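Local coordinates for structure-specific endonuclease subunit SLX4 (PDB 6SEI), which probably acts as the regulatory subunit of the SLX1-SLX4 endonuclease, which cuts branched DNA near junctions during repair and recombination, at residues A37-W41 with H42-L46. Numbering follows the deposited sequence.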
loop_
_atom_site.group_PDB
_atom_site.type_symbol
_atom_site.label_atom_id
_atom_site.label_comp_id
_atom_site.label_asym_id
_atom_site.label_seq_id
_atom_site.Cartn_x
_atom_site.Cartn_y
_atom_site.Cartn_z
ATOM N N ALA B 37 -54.958 -5.352 7.437
ATOM C CA ALA B 37 -54.592 -4.369 8.447
ATOM C C ALA B 37 -53.939 -5.002 9.667
ATOM O O ALA B 37 -53.384 -4.275 10.498
ATOM C CB ALA B 37 -55.826 -3.576 8.878
ATOM N N ASN B 38 -53.987 -6.325 9.794
ATOM C CA ASN B 38 -53.458 -7.035 10.957
ATOM C C ASN B 38 -52.563 -8.175 10.484
ATOM O O ASN B 38 -52.923 -9.354 10.591
ATOM C CB ASN B 38 -54.595 -7.548 11.839
ATOM C CG ASN B 38 -54.116 -7.994 13.198
ATOM O OD1 ASN B 38 -53.582 -7.199 13.973
ATOM N ND2 ASN B 38 -54.306 -9.273 13.500
ATOM N N PRO B 39 -51.375 -7.855 9.973
ATOM C CA PRO B 39 -50.495 -8.898 9.439
ATOM C C PRO B 39 -49.866 -9.726 10.545
ATOM O O PRO B 39 -49.689 -9.268 11.677
ATOM C CB PRO B 39 -49.434 -8.103 8.676
ATOM C CG PRO B 39 -49.351 -6.815 9.422
ATOM C CD PRO B 39 -50.750 -6.520 9.900
ATOM N N SER B 40 -49.527 -10.965 10.200
ATOM C CA SER B 40 -48.782 -11.816 11.110
ATOM C C SER B 40 -47.367 -11.275 11.286
ATOM O O SER B 40 -46.902 -10.416 10.531
ATOM C CB SER B 40 -48.740 -13.251 10.587
ATOM O OG SER B 40 -47.828 -13.370 9.508
ATOM N N TRP B 41 -46.670 -11.794 12.302
ATOM C CA TRP B 41 -45.296 -11.362 12.540
ATOM C C TRP B 41 -44.426 -11.607 11.316
ATOM O O TRP B 41 -43.554 -10.792 10.994
ATOM C CB TRP B 41 -44.718 -12.075 13.763
ATOM C CG TRP B 41 -45.185 -11.498 15.062
ATOM C CD1 TRP B 41 -45.951 -12.120 16.008
ATOM C CD2 TRP B 41 -44.923 -10.179 15.560
ATOM N NE1 TRP B 41 -46.180 -11.269 17.064
ATOM C CE2 TRP B 41 -45.561 -10.072 16.813
ATOM C CE3 TRP B 41 -44.212 -9.078 15.069
ATOM C CZ2 TRP B 41 -45.510 -8.910 17.576
ATOM C CZ3 TRP B 41 -44.161 -7.930 15.830
ATOM C CH2 TRP B 41 -44.806 -7.853 17.069
ATOM N N HIS B 42 -44.657 -12.719 10.615
ATOM C CA HIS B 42 -43.912 -12.998 9.393
ATOM C C HIS B 42 -44.192 -11.947 8.328
ATOM O O HIS B 42 -43.273 -11.489 7.639
ATOM C CB HIS B 42 -44.263 -14.394 8.880
ATOM C CG HIS B 42 -43.460 -14.829 7.692
ATOM N ND1 HIS B 42 -43.896 -15.802 6.819
ATOM C CD2 HIS B 42 -42.248 -14.432 7.237
ATOM C CE1 HIS B 42 -42.990 -15.982 5.874
ATOM N NE2 HIS B 42 -41.980 -15.164 6.106
ATOM N N GLU B 43 -45.455 -11.544 8.185
ATOM C CA GLU B 43 -45.796 -10.556 7.168
ATOM C C GLU B 43 -45.331 -9.162 7.565
ATOM O O GLU B 43 -45.076 -8.323 6.693
ATOM C CB GLU B 43 -47.301 -10.580 6.905
ATOM C CG GLU B 43 -47.769 -11.870 6.250
ATOM C CD GLU B 43 -49.274 -12.049 6.299
ATOM O OE1 GLU B 43 -49.864 -11.811 7.374
ATOM O OE2 GLU B 43 -49.865 -12.436 5.265
ATOM N N LYS B 44 -45.210 -8.894 8.867
ATOM C CA LYS B 44 -44.620 -7.631 9.295
ATOM C C LYS B 44 -43.158 -7.545 8.870
ATOM O O LYS B 44 -42.701 -6.499 8.394
ATOM C CB LYS B 44 -44.760 -7.468 10.809
ATOM C CG LYS B 44 -46.186 -7.199 11.267
ATOM C CD LYS B 44 -46.261 -6.936 12.762
ATOM C CE LYS B 44 -45.554 -5.642 13.131
ATOM N NZ LYS B 44 -46.148 -4.475 12.427
ATOM N N MET B 45 -42.415 -8.644 9.014
ATOM C CA MET B 45 -41.013 -8.646 8.615
ATOM C C MET B 45 -40.868 -8.494 7.107
ATOM O O MET B 45 -40.023 -7.725 6.637
ATOM C CB MET B 45 -40.338 -9.928 9.096
ATOM C CG MET B 45 -40.400 -10.100 10.599
ATOM S SD MET B 45 -39.900 -11.729 11.174
ATOM C CE MET B 45 -40.444 -11.651 12.878
ATOM N N LEU B 46 -41.690 -9.209 6.334
ATOM C CA LEU B 46 -41.614 -9.104 4.879
ATOM C C LEU B 46 -41.890 -7.686 4.399
ATOM O O LEU B 46 -41.357 -7.269 3.365
ATOM C CB LEU B 46 -42.592 -10.081 4.229
ATOM C CG LEU B 46 -42.274 -11.562 4.426
ATOM C CD1 LEU B 46 -43.347 -12.429 3.789
ATOM C CD2 LEU B 46 -40.906 -11.887 3.855
#
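S40 and E43 grip each other in both directions at the start of helix 41-46. E43 runs back toward the helix start, CG beside its own backbone N (chi1 -67°) and the chain extended beyond, which brings the carboxylate to the backbone of S40. There E43 OE1 accepts S40 N at 3.0 Å through its anti lone pair, in a nearly straight bond (165°). In return S40 OG, turned between its own backbone N and carbonyl carbon, accepts E43 N at 3.3 Å. This reciprocal pair is a capping box with S40 as N-cap, and it caps the N-terminal end of the short helix in the C-terminal Slx4 domain, after the loop that follows helix 12-29. E43 OE1 also accepts A33 N, so the same oxygen holds an earlier part of that loop. With an alanine here instead of the glutamate, S40 N and A33 N would probably lose their shared acceptor, and only the serine's half of the box would remain. The first helical turn continues with K44 N to S40 O at 2.8 Å and M45 N to W41 O at 3.1 Å. P39 borders the cap, its CB 3.7 Å from E43 CB, while its CG meets K44 CG. K44 and W41 lie side by side and point the same way; K44 CD comes within 3.8 Å of W41 CE3, obliquely to the indole. The lysine chain bends past CD, and NZ forms a salt bridge with D49. The W41 ring meets that of W59 with the planes inclined, and M45 reaches L56 and V27, packing the short helix against helices 53-67 and 12-29, while P39 and E43 each touch an apolar side chain of another protein chain.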